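Local structure of 3-hydroxyisobutyrate dehydrogenase family protein (Geobacter sulfurreducens, 3PDU) at residues 179-184 with 211-216; 188-193 with 280-285; 217-222 with 276-281. The protein probably reduces succinic semialdehyde to gamma-hydroxybutyrate with an NADP cofactor, as a member of the beta-hydroxyacid dehydrogenase family. One frame throughout, in Å; residues are numbered along the deposited sequence.

Contact 1: residues 179-184 with 211-216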
ATOM      1  N   GLY A 179       2.295  13.500  -7.200  1.00 18.61           N
ATOM      2  CA  GLY A 179       2.632  12.990  -5.875  1.00 14.87           C
ATOM      3  C   GLY A 179       3.241  11.604  -5.953  1.00 17.92           C
ATOM      4  O   GLY A 179       4.219  11.304  -5.273  1.00 16.32           O
ATOM      5  N   GLN A 180       2.659  10.750  -6.791  1.00 13.44           N
ATOM      6  CA  GLN A 180       3.198   9.410  -6.976  1.00 15.67           C
ATOM      7  C   GLN A 180       4.561   9.441  -7.674  1.00 16.82           C
ATOM      8  O   GLN A 180       5.436   8.616  -7.380  1.00 17.62           O
ATOM      9  CB  GLN A 180       2.206   8.532  -7.732  1.00 15.45           C
ATOM     10  CG  GLN A 180       0.910   8.277  -6.944  1.00 16.85           C
ATOM     11  CD  GLN A 180       0.015   7.244  -7.610  1.00 20.35           C
ATOM     12  OE1 GLN A 180      -1.109   7.542  -8.011  1.00 27.42           O
ATOM     13  NE2 GLN A 180       0.511   6.030  -7.725  1.00 16.29           N
ATOM     14  N   MET A 181       4.759  10.383  -8.598  1.00 14.26           N
ATOM     15  CA  MET A 181       6.083  10.528  -9.220  1.00 14.42           C
ATOM     16  C   MET A 181       7.151  10.910  -8.214  1.00 17.09           C
ATOM     17  O   MET A 181       8.306  10.462  -8.314  1.00 17.00           O
ATOM     18  CB  MET A 181       6.072  11.555 -10.354  1.00 17.32           C
ATOM     19  CG  MET A 181       5.455  11.020 -11.642  1.00 20.96           C
ATOM     20  SD  MET A 181       5.453  12.286 -12.922  1.00 25.52           S
ATOM     21  CE  MET A 181       7.204  12.486 -13.265  1.00 21.31           C
ATOM     22  N   MET A 182       6.781  11.750  -7.249  1.00 17.47           N
ATOM     23  CA  MET A 182       7.755  12.204  -6.253  1.00 19.53           C
ATOM     24  C   MET A 182       8.133  11.060  -5.313  1.00 15.19           C
ATOM     25  O   MET A 182       9.312  10.894  -4.972  1.00 18.17           O
ATOM     26  CB  MET A 182       7.233  13.403  -5.457  1.00 15.61           C
ATOM     27  CG  MET A 182       8.269  13.981  -4.472  1.00 15.86           C
ATOM     28  SD  MET A 182       9.641  14.776  -5.336  1.00 19.43           S
ATOM     29  CE  MET A 182      11.008  13.806  -4.700  1.00 17.48           C
ATOM     30  N   THR A 183       7.149  10.260  -4.891  1.00 14.96           N
ATOM     31  CA  THR A 183       7.485   9.120  -4.037  1.00 13.82           C
ATOM     32  C   THR A 183       8.264   8.059  -4.826  1.00 17.87           C
ATOM     33  O   THR A 183       9.131   7.392  -4.280  1.00 18.94           O
ATOM     34  CB  THR A 183       6.260   8.478  -3.321  1.00 15.58           C
ATOM     35  OG1 THR A 183       5.281   8.049  -4.286  1.00 17.35           O
ATOM     36  CG2 THR A 183       5.642   9.447  -2.318  1.00 17.21           C
ATOM     37  N   ALA A 184       7.967   7.926  -6.115  1.00 15.35           N
ATOM     38  CA  ALA A 184       8.729   7.017  -6.967  1.00 17.05           C
ATOM     39  C   ALA A 184      10.198   7.436  -7.038  1.00 18.14           C
ATOM     40  O   ALA A 184      11.096   6.626  -6.796  1.00 19.03           O
ATOM     41  CB  ALA A 184       8.121   6.950  -8.366  1.00 15.68           C
ATOM     42  N   MET A 211      12.004   8.539 -19.340  1.00 17.70           N
ATOM     43  CA  MET A 211      11.349   9.164 -18.180  1.00 19.94           C
ATOM     44  C   MET A 211      11.820  10.596 -17.923  1.00 22.76           C
ATOM     45  O   MET A 211      11.292  11.279 -17.045  1.00 20.57           O
ATOM     46  CB  MET A 211      11.575   8.329 -16.910  1.00 18.06           C
ATOM     47  CG  MET A 211      10.855   6.981 -16.890  1.00 19.69           C
ATOM     48  SD  MET A 211      11.345   6.061 -15.421  1.00 25.68           S
ATOM     49  CE  MET A 211      12.904   5.369 -15.969  1.00 24.10           C
ATOM     50  N   ALA A 212      12.810  11.053 -18.683  1.00 21.68           N
ATOM     51  CA  ALA A 212      13.407  12.360 -18.430  1.00 21.94           C
ATOM     52  C   ALA A 212      12.358  13.479 -18.347  1.00 20.90           C
ATOM     53  O   ALA A 212      11.559  13.661 -19.263  1.00 20.29           O
ATOM     54  CB  ALA A 212      14.451  12.677 -19.489  1.00 20.02           C
ATOM     55  N   ASN A 213      12.366  14.221 -17.245  1.00 23.07           N
ATOM     56  CA  ASN A 213      11.473  15.369 -17.072  1.00 19.53           C
ATOM     57  C   ASN A 213      12.079  16.425 -16.158  1.00 24.04           C
ATOM     58  O   ASN A 213      12.963  16.126 -15.345  1.00 18.45           O
ATOM     59  CB  ASN A 213      10.117  14.919 -16.519  1.00 17.36           C
ATOM     60  CG  ASN A 213      10.222  14.327 -15.139  1.00 20.69           C
ATOM     61  OD1 ASN A 213      10.183  15.046 -14.141  1.00 20.77           O
ATOM     62  ND2 ASN A 213      10.353  13.008 -15.067  1.00 19.23           N
ATOM     63  N   PRO A 214      11.606  17.671 -16.282  1.00 18.68           N
ATOM     64  CA  PRO A 214      12.167  18.761 -15.473  1.00 21.47           C
ATOM     65  C   PRO A 214      11.998  18.581 -13.959  1.00 21.23           C
ATOM     66  O   PRO A 214      12.874  18.984 -13.195  1.00 21.33           O
ATOM     67  CB  PRO A 214      11.385  19.990 -15.958  1.00 21.31           C
ATOM     68  CG  PRO A 214      11.004  19.660 -17.366  1.00 20.90           C
ATOM     69  CD  PRO A 214      10.730  18.169 -17.356  1.00 24.18           C
ATOM     70  N   MET A 215      10.890  17.990 -13.524  0.66 17.06           N
ATOM     71  CA  MET A 215      10.677  17.790 -12.089  0.66 18.53           C
ATOM     72  C   MET A 215      11.744  16.875 -11.485  0.66 19.80           C
ATOM     73  O   MET A 215      12.269  17.159 -10.411  0.66 21.35           O
ATOM     74  CB  MET A 215       9.272  17.251 -11.799  0.66 16.85           C
ATOM     75  CG  MET A 215       9.023  16.901 -10.327  0.66 17.94           C
ATOM     76  SD  MET A 215       7.416  16.104 -10.106  0.66 30.29           S
ATOM     77  CE  MET A 215       7.740  14.942  -8.777  0.66 18.27           C
ATOM     78  N   PHE A 216      12.068  15.782 -12.172  1.00 18.14           N
ATOM     79  CA  PHE A 216      13.136  14.894 -11.703  1.00 20.65           C
ATOM     80  C   PHE A 216      14.472  15.628 -11.643  1.00 21.80           C
ATOM     81  O   PHE A 216      15.244  15.457 -10.706  1.00 20.88           O
ATOM     82  CB  PHE A 216      13.286  13.684 -12.619  1.00 23.47           C
ATOM     83  CG  PHE A 216      12.300  12.590 -12.354  1.00 21.94           C
ATOM     84  CD1 PHE A 216      11.261  12.781 -11.465  1.00 17.50           C
ATOM     85  CD2 PHE A 216      12.408  11.374 -13.009  1.00 23.90           C
ATOM     86  CE1 PHE A 216      10.334  11.775 -11.225  1.00 23.40           C
ATOM     87  CE2 PHE A 216      11.497  10.363 -12.782  1.00 23.25           C
ATOM     88  CZ  PHE A 216      10.451  10.561 -11.883  1.00 23.94           C
TER
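The methyl end of Met181 enters the bend that leads into helix 214-225 and touches two residues there. Its CE lies 3.7 Å from Asn213 ND2 and 3.8 Å from Phe216 CE1, so one methyl group meets both an amide nitrogen and a ring carbon; Met181 and Asn213 approach from opposite directions, while Met181 and the Phe216 side chain cross at about a right angle. A turn at the last torsion of Met181 (chi3 68°) carries the methyl there. The second point of contact is Met215, whose chain reaches back to helix 166-194 and sets its CE 3.7 Å from Met182 CB and near Met181 CB. Met215 was modelled in two conformers, so this holds for one of them.

Behind these first contacts stands the N-cap of helix 214-225. Asn213 OD1 accepts from Phe216 N at 2.8 Å, with the donor 42° above the carbonyl plane. The other end of the same amide is also tied, since Asn213 ND2 donates to Met211 O at 2.8 Å, nearly along that carbonyl's axis. ND2 further lies 3.3 Å above one face of the Phe216 ring, offset toward its rim. Further out, Met182 leans on Phe278 and Ala279, and Asn213 packs on Ala212 of the second subunit.

Both segments lie in the helical C-terminal region shared with 3-hydroxyisobutyrate dehydrogenases. The polar groups of Asn213 are spent on its own turn, fixing the rotation of the amide, and across these two segments the contact rests chiefly on methionine methyl groups and a ring carbon, with no hydrogen bond.

Contact 2: residues 188-193 with 280-285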
ATOM      1  N   GLY A 188      13.355   5.540  -5.290  1.00 18.23           N
ATOM      2  CA  GLY A 188      14.435   5.140  -6.172  1.00 20.01           C
ATOM      3  C   GLY A 188      15.769   5.644  -5.658  1.00 19.79           C
ATOM      4  O   GLY A 188      16.762   4.909  -5.596  1.00 16.57           O
ATOM      5  N   MET A 189      15.795   6.903  -5.258  1.00 18.65           N
ATOM      6  CA  MET A 189      17.036   7.493  -4.774  1.00 18.17           C
ATOM      7  C   MET A 189      17.447   6.873  -3.439  1.00 23.35           C
ATOM      8  O   MET A 189      18.637   6.641  -3.186  1.00 20.48           O
ATOM      9  CB  MET A 189      16.899   9.018  -4.673  1.00 15.88           C
ATOM     10  CG  MET A 189      18.144   9.713  -4.129  1.00 19.76           C
ATOM     11  SD  MET A 189      19.510   9.735  -5.329  1.00 25.20           S
ATOM     12  CE  MET A 189      18.879  10.908  -6.533  1.00 27.91           C
ATOM     13  N   ALA A 190      16.467   6.579  -2.591  1.00 19.39           N
ATOM     14  CA  ALA A 190      16.754   5.950  -1.303  1.00 20.02           C
ATOM     15  C   ALA A 190      17.358   4.555  -1.494  1.00 23.86           C
ATOM     16  O   ALA A 190      18.367   4.218  -0.878  1.00 19.49           O
ATOM     17  CB  ALA A 190      15.485   5.888  -0.430  1.00 19.13           C
ATOM     18  N   LEU A 191      16.743   3.752  -2.358  1.00 18.04           N
ATOM     19  CA  LEU A 191      17.245   2.418  -2.649  1.00 19.54           C
ATOM     20  C   LEU A 191      18.631   2.529  -3.279  1.00 20.83           C
ATOM     21  O   LEU A 191      19.540   1.789  -2.924  1.00 18.33           O
ATOM     22  CB  LEU A 191      16.287   1.670  -3.587  1.00 16.63           C
ATOM     23  CG  LEU A 191      16.694   0.262  -4.045  1.00 15.77           C
ATOM     24  CD1 LEU A 191      16.869  -0.679  -2.858  1.00 18.63           C
ATOM     25  CD2 LEU A 191      15.641  -0.300  -5.020  1.00 19.07           C
ATOM     26  N   GLY A 192      18.777   3.461  -4.214  1.00 17.61           N
ATOM     27  CA  GLY A 192      20.045   3.713  -4.882  1.00 16.50           C
ATOM     28  C   GLY A 192      21.194   3.982  -3.927  1.00 19.51           C
ATOM     29  O   GLY A 192      22.258   3.359  -4.035  1.00 23.12           O
ATOM     30  N   ARG A 193      20.990   4.902  -2.987  1.00 20.68           N
ATOM     31  CA  ARG A 193      22.020   5.192  -1.978  1.00 25.33           C
ATOM     32  C   ARG A 193      22.365   3.954  -1.141  1.00 22.02           C
ATOM     33  O   ARG A 193      23.531   3.702  -0.824  1.00 23.99           O
ATOM     34  CB  ARG A 193      21.549   6.313  -1.050  1.00 38.86           C
ATOM     35  CG  ARG A 193      21.283   7.644  -1.741  1.00 52.88           C
ATOM     36  CD  ARG A 193      22.539   8.473  -1.770  1.00 63.35           C
ATOM     37  NE  ARG A 193      22.288   9.896  -1.987  1.00 63.48           N
ATOM     38  CZ  ARG A 193      21.652  10.692  -1.134  1.00 54.74           C
ATOM     39  NH1 ARG A 193      21.161  10.212  -0.002  1.00 48.41           N
ATOM     40  NH2 ARG A 193      21.493  11.973  -1.422  1.00 61.10           N
ATOM     41  N   ALA A 280      10.581  16.844   0.168  1.00 17.25           N
ATOM     42  CA  ALA A 280      11.062  16.421   1.475  1.00 18.59           C
ATOM     43  C   ALA A 280      10.429  15.116   1.965  1.00 18.58           C
ATOM     44  O   ALA A 280      10.809  14.603   3.014  1.00 16.47           O
ATOM     45  CB  ALA A 280      10.873  17.537   2.497  1.00 16.84           C
ATOM     46  N   VAL A 281       9.471  14.572   1.219  1.00 15.29           N
ATOM     47  CA  VAL A 281       8.975  13.238   1.549  1.00 15.17           C
ATOM     48  C   VAL A 281      10.148  12.255   1.533  1.00 16.28           C
ATOM     49  O   VAL A 281      10.130  11.239   2.201  1.00 15.32           O
ATOM     50  CB  VAL A 281       7.857  12.771   0.578  1.00 15.62           C
ATOM     51  CG1 VAL A 281       8.409  12.560  -0.825  1.00 18.88           C
ATOM     52  CG2 VAL A 281       7.194  11.497   1.104  1.00 16.02           C
ATOM     53  N   PHE A 282      11.182  12.583   0.770  1.00 18.07           N
ATOM     54  CA  PHE A 282      12.392  11.768   0.745  1.00 18.01           C
ATOM     55  C   PHE A 282      12.943  11.518   2.147  1.00 20.75           C
ATOM     56  O   PHE A 282      13.539  10.477   2.422  1.00 18.76           O
ATOM     57  CB  PHE A 282      13.437  12.465  -0.120  1.00 19.08           C
ATOM     58  CG  PHE A 282      14.739  11.739  -0.216  1.00 18.53           C
ATOM     59  CD1 PHE A 282      14.824  10.520  -0.871  1.00 17.88           C
ATOM     60  CD2 PHE A 282      15.900  12.306   0.298  1.00 17.27           C
ATOM     61  CE1 PHE A 282      16.044   9.866  -0.988  1.00 20.36           C
ATOM     62  CE2 PHE A 282      17.118  11.653   0.188  1.00 28.99           C
ATOM     63  CZ  PHE A 282      17.192  10.438  -0.458  1.00 23.27           C
ATOM     64  N   ARG A 283      12.751  12.482   3.035  1.00 17.20           N
ATOM     65  CA  ARG A 283      13.303  12.372   4.381  1.00 17.85           C
ATOM     66  C   ARG A 283      12.664  11.269   5.231  1.00 21.80           C
ATOM     67  O   ARG A 283      13.215  10.885   6.258  1.00 22.77           O
ATOM     68  CB  ARG A 283      13.266  13.724   5.099  1.00 22.62           C
ATOM     69  CG  ARG A 283      14.188  14.740   4.432  1.00 23.31           C
ATOM     70  CD  ARG A 283      14.117  16.097   5.091  1.00 38.18           C
ATOM     71  NE  ARG A 283      14.947  16.148   6.288  1.00 46.12           N
ATOM     72  CZ  ARG A 283      15.218  17.266   6.954  1.00 50.88           C
ATOM     73  NH1 ARG A 283      14.716  18.423   6.535  1.00 41.78           N
ATOM     74  NH2 ARG A 283      15.987  17.224   8.038  1.00 48.79           N
ATOM     75  N   VAL A 284      11.520  10.745   4.804  1.00 19.38           N
ATOM     76  CA  VAL A 284      10.943   9.595   5.495  1.00 17.28           C
ATOM     77  C   VAL A 284      11.024   8.326   4.652  1.00 22.57           C
ATOM     78  O   VAL A 284      10.627   7.257   5.106  1.00 26.97           O
ATOM     79  CB  VAL A 284       9.481   9.825   5.975  1.00 22.78           C
ATOM     80  CG1 VAL A 284       9.412  11.008   6.935  1.00 22.96           C
ATOM     81  CG2 VAL A 284       8.520  10.003   4.786  1.00 18.54           C
ATOM     82  N   LEU A 285      11.524   8.449   3.425  1.00 18.33           N
ATOM     83  CA  LEU A 285      11.726   7.289   2.559  1.00 20.15           C
ATOM     84  C   LEU A 285      13.140   6.711   2.733  1.00 26.42           C
ATOM     85  O   LEU A 285      13.329   5.495   2.798  1.00 28.22           O
ATOM     86  CB  LEU A 285      11.462   7.660   1.096  1.00 20.10           C
ATOM     87  CG  LEU A 285      10.049   8.141   0.764  1.00 20.42           C
ATOM     88  CD1 LEU A 285       9.966   8.606  -0.679  1.00 19.41           C
ATOM     89  CD2 LEU A 285       8.999   7.044   1.038  1.00 20.65           C
TER
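The Phe282 ring meets helix 166-194 through its CE1 and CZ edge. Ala190 N lies in the ring plane at the edge, 3.7 Å from Phe282 CE1, and Arg193 NH1 also comes to the edge, 4.0 Å from Phe282 CZ. The guanidinium and ring planes stand 81° apart, which rules out a parallel stack. Met189 approaches obliquely, its CG 3.8 Å from Phe282 CE1. Phe282 holds CG opposite its backbone N (chi1 179°), which extends the ring toward the helix.

Beside the ring, the methyl of Ala190 fits against the backbone of Leu285, near the C-terminus, with Ala190 CB 3.9 Å from Leu285 O; the small side chain lets the backbones come as near as 6.5 Å between Ala190 CA and Leu285 CA. That same Leu285 carbonyl accepts a hydrogen bond from Gln253 of the second subunit. Arg193 NH1 forms a salt bridge to Glu286, and Leu223 of helix 214-225 packs against both Met189 and Phe282.

Replacing Phe282 by an alanine removes the ring, and Met189 CG, the Ala190 backbone and Leu223 would probably lose their shared neighbour, opening a gap at the helix.

Across the two segments the chemistry is van der Waals contact, partly with polar atoms at the ring edge, and no hydrogen bond, while the arginine charge is answered by Glu286, just past segment 280-285.

Contact 3: residues 217-222 with 276-281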
ATOM      1  N   LYS A 217      14.753  16.439 -12.655  1.00 19.16           N
ATOM      2  CA  LYS A 217      16.016  17.182 -12.673  1.00 18.97           C
ATOM      3  C   LYS A 217      16.134  18.133 -11.479  1.00 25.07           C
ATOM      4  O   LYS A 217      17.155  18.155 -10.786  1.00 25.14           O
ATOM      5  CB  LYS A 217      16.167  17.936 -14.002  1.00 22.47           C
ATOM      6  CG  LYS A 217      17.290  18.959 -14.010  1.00 40.00           C
ATOM      7  CD  LYS A 217      17.608  19.422 -15.433  1.00 53.43           C
ATOM      8  CE  LYS A 217      18.208  18.290 -16.259  1.00 63.48           C
ATOM      9  NZ  LYS A 217      18.529  18.706 -17.655  1.00 71.40           N
ATOM     10  N   GLY A 218      15.083  18.908 -11.232  1.00 21.76           N
ATOM     11  CA  GLY A 218      15.087  19.880 -10.151  1.00 22.86           C
ATOM     12  C   GLY A 218      14.978  19.270  -8.759  1.00 21.21           C
ATOM     13  O   GLY A 218      15.759  19.601  -7.861  1.00 23.21           O
ATOM     14  N   LYS A 219      14.016  18.378  -8.564  1.00 19.30           N
ATOM     15  CA  LYS A 219      13.850  17.759  -7.244  1.00 15.98           C
ATOM     16  C   LYS A 219      15.032  16.845  -6.928  1.00 21.62           C
ATOM     17  O   LYS A 219      15.411  16.692  -5.764  1.00 19.87           O
ATOM     18  CB  LYS A 219      12.525  16.986  -7.141  1.00 17.58           C
ATOM     19  CG  LYS A 219      11.264  17.821  -7.436  1.00 19.44           C
ATOM     20  CD  LYS A 219      11.217  19.130  -6.604  1.00 21.22           C
ATOM     21  CE  LYS A 219       9.887  19.883  -6.829  1.00 21.48           C
ATOM     22  NZ  LYS A 219       9.847  21.167  -6.047  1.00 17.75           N
ATOM     23  N   GLY A 220      15.606  16.232  -7.963  1.00 21.31           N
ATOM     24  CA  GLY A 220      16.761  15.368  -7.778  1.00 22.26           C
ATOM     25  C   GLY A 220      17.904  16.082  -7.077  1.00 24.19           C
ATOM     26  O   GLY A 220      18.594  15.510  -6.227  1.00 23.98           O
ATOM     27  N   GLN A 221      18.114  17.345  -7.427  1.00 23.42           N
ATOM     28  CA  GLN A 221      19.175  18.114  -6.793  1.00 23.75           C
ATOM     29  C   GLN A 221      18.891  18.374  -5.314  1.00 28.71           C
ATOM     30  O   GLN A 221      19.818  18.429  -4.511  1.00 24.77           O
ATOM     31  CB  GLN A 221      19.435  19.424  -7.542  1.00 27.04           C
ATOM     32  CG  GLN A 221      20.101  19.212  -8.905  1.00 36.51           C
ATOM     33  CD  GLN A 221      21.415  18.435  -8.808  1.00 42.14           C
ATOM     34  OE1 GLN A 221      22.292  18.762  -7.996  1.00 36.95           O
ATOM     35  NE2 GLN A 221      21.555  17.399  -9.640  1.00 36.99           N
ATOM     36  N   MET A 222      17.622  18.541  -4.954  1.00 23.91           N
ATOM     37  CA  MET A 222      17.262  18.652  -3.542  1.00 24.75           C
ATOM     38  C   MET A 222      17.610  17.367  -2.808  1.00 25.88           C
ATOM     39  O   MET A 222      18.100  17.394  -1.674  1.00 25.53           O
ATOM     40  CB  MET A 222      15.765  18.906  -3.375  1.00 22.38           C
ATOM     41  CG  MET A 222      15.310  20.274  -3.774  1.00 21.84           C
ATOM     42  SD  MET A 222      13.560  20.457  -3.385  1.00 26.04           S
ATOM     43  CE  MET A 222      13.227  22.045  -4.145  1.00 32.81           C
ATOM     44  N   GLU A 276       8.269  22.232   4.435  1.00 15.56           N
ATOM     45  CA  GLU A 276       9.362  22.133   3.480  1.00 17.82           C
ATOM     46  C   GLU A 276       8.790  21.845   2.095  1.00 19.83           C
ATOM     47  O   GLU A 276       7.595  21.624   1.956  1.00 17.70           O
ATOM     48  CB  GLU A 276      10.323  21.025   3.902  1.00 17.99           C
ATOM     49  CG  GLU A 276      11.064  21.330   5.215  1.00 20.93           C
ATOM     50  CD  GLU A 276      11.842  20.133   5.722  1.00 32.80           C
ATOM     51  OE1 GLU A 276      12.766  19.672   5.020  1.00 33.69           O
ATOM     52  OE2 GLU A 276      11.530  19.651   6.826  1.00 36.97           O
ATOM     53  N   ASP A 277       9.628  21.861   1.065  1.00 14.87           N
ATOM     54  CA  ASP A 277       9.145  21.476  -0.255  1.00 18.55           C
ATOM     55  C   ASP A 277       8.610  20.048  -0.217  1.00 19.64           C
ATOM     56  O   ASP A 277       9.105  19.210   0.555  1.00 16.44           O
ATOM     57  CB  ASP A 277      10.266  21.560  -1.288  1.00 22.34           C
ATOM     58  CG  ASP A 277       9.738  21.464  -2.711  1.00 21.51           C
ATOM     59  OD1 ASP A 277       9.125  22.445  -3.174  1.00 19.06           O
ATOM     60  OD2 ASP A 277       9.932  20.410  -3.350  1.00 18.61           O
ATOM     61  N   PHE A 278       7.631  19.741  -1.071  1.00 15.74           N
ATOM     62  CA  PHE A 278       7.091  18.382  -1.095  1.00 17.66           C
ATOM     63  C   PHE A 278       8.123  17.306  -1.415  1.00 15.01           C
ATOM     64  O   PHE A 278       7.911  16.131  -1.099  1.00 17.08           O
ATOM     65  CB  PHE A 278       5.823  18.258  -1.969  1.00 13.01           C
ATOM     66  CG  PHE A 278       6.078  18.180  -3.456  1.00 16.76           C
ATOM     67  CD1 PHE A 278       5.757  17.018  -4.164  1.00 20.63           C
ATOM     68  CD2 PHE A 278       6.550  19.282  -4.163  1.00 18.02           C
ATOM     69  CE1 PHE A 278       5.934  16.944  -5.542  1.00 16.77           C
ATOM     70  CE2 PHE A 278       6.742  19.221  -5.552  1.00 18.41           C
ATOM     71  CZ  PHE A 278       6.439  18.038  -6.241  1.00 18.88           C
ATOM     72  N   ALA A 279       9.250  17.690  -2.006  1.00 16.02           N
ATOM     73  CA  ALA A 279      10.324  16.720  -2.242  1.00 18.24           C
ATOM     74  C   ALA A 279      10.844  16.138  -0.923  1.00 18.68           C
ATOM     75  O   ALA A 279      11.471  15.073  -0.891  1.00 18.05           O
ATOM     76  CB  ALA A 279      11.481  17.359  -3.042  1.00 15.22           C
ATOM     77  N   ALA A 280      10.581  16.844   0.168  1.00 17.25           N
ATOM     78  CA  ALA A 280      11.062  16.421   1.475  1.00 18.59           C
ATOM     79  C   ALA A 280      10.429  15.116   1.965  1.00 18.58           C
ATOM     80  O   ALA A 280      10.809  14.603   3.014  1.00 16.47           O
ATOM     81  CB  ALA A 280      10.873  17.537   2.497  1.00 16.84           C
ATOM     82  N   VAL A 281       9.471  14.572   1.219  1.00 15.29           N
ATOM     83  CA  VAL A 281       8.975  13.238   1.549  1.00 15.17           C
ATOM     84  C   VAL A 281      10.148  12.255   1.533  1.00 16.28           C
ATOM     85  O   VAL A 281      10.130  11.239   2.201  1.00 15.32           O
ATOM     86  CB  VAL A 281       7.857  12.771   0.578  1.00 15.62           C
ATOM     87  CG1 VAL A 281       8.409  12.560  -0.825  1.00 18.88           C
ATOM     88  CG2 VAL A 281       7.194  11.497   1.104  1.00 16.02           C
TER
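Lys219 NZ donates to Asp277 OD2 at 2.8 Å in a salt bridge, meeting the oxygen on its syn side and 24° out of the carboxylate plane. Asp277 OD1 is a longer 3.2 Å from Lys219 NZ. The lysine bends at its second torsion (chi2 -52°) and then runs straight, and its side chain crosses that of Asp277 at about a right angle. Met222 SD makes a plain close approach to Asp277 OD2, at 3.6 Å.

Asp277 OD2 has a second donor, Ala279 N at 3.1 Å, which reaches it from the opposite face of the carboxylate. This bond to the amide two residues on makes an Asx turn, and it starts the 3-10 segment 278-281 that leads to the short, weakly bonded C-terminal turn at 282-285. Its companion OD1 accepts from the backbone amides of Ser231 and Phe232, so the carboxylate is probably held firmly and well stabilised as an anion.

The apolar contacts flank this polar centre. Lys219 CE lies 3.5 Å from Phe278 CE2, and Met222 SD sits 3.7 Å from Ala279 CB. The Phe278 ring also packs edge-to-face with Phe232, and its side chain is about 7 Å from the bound NADP.

All three contacts are largely buried: contact 1 is buried throughout, while contacts 2 and 3 each include partly exposed residues (Arg193; Lys219 and Met222). Contact 3 alone has a salt bridge between its segments; contacts 1 and 2 have no hydrogen bond between theirs. Contacts 1 and 2 both use helix 166-194 and both touch the second subunit, whereas no other chain touches contact 3. Helix 214-225 serves contacts 1 and 3, and the segments of contacts 2 and 3 share Ala280 and Val281. Met182 of contact 1 reaches the second segments of both other contacts: its SD lies 3.7 Å from Ala279 CA and its CG 3.9 Å from Val281 CG1. Arg283 and Glu276 tie contact 2 to contact 3 by a salt bridge.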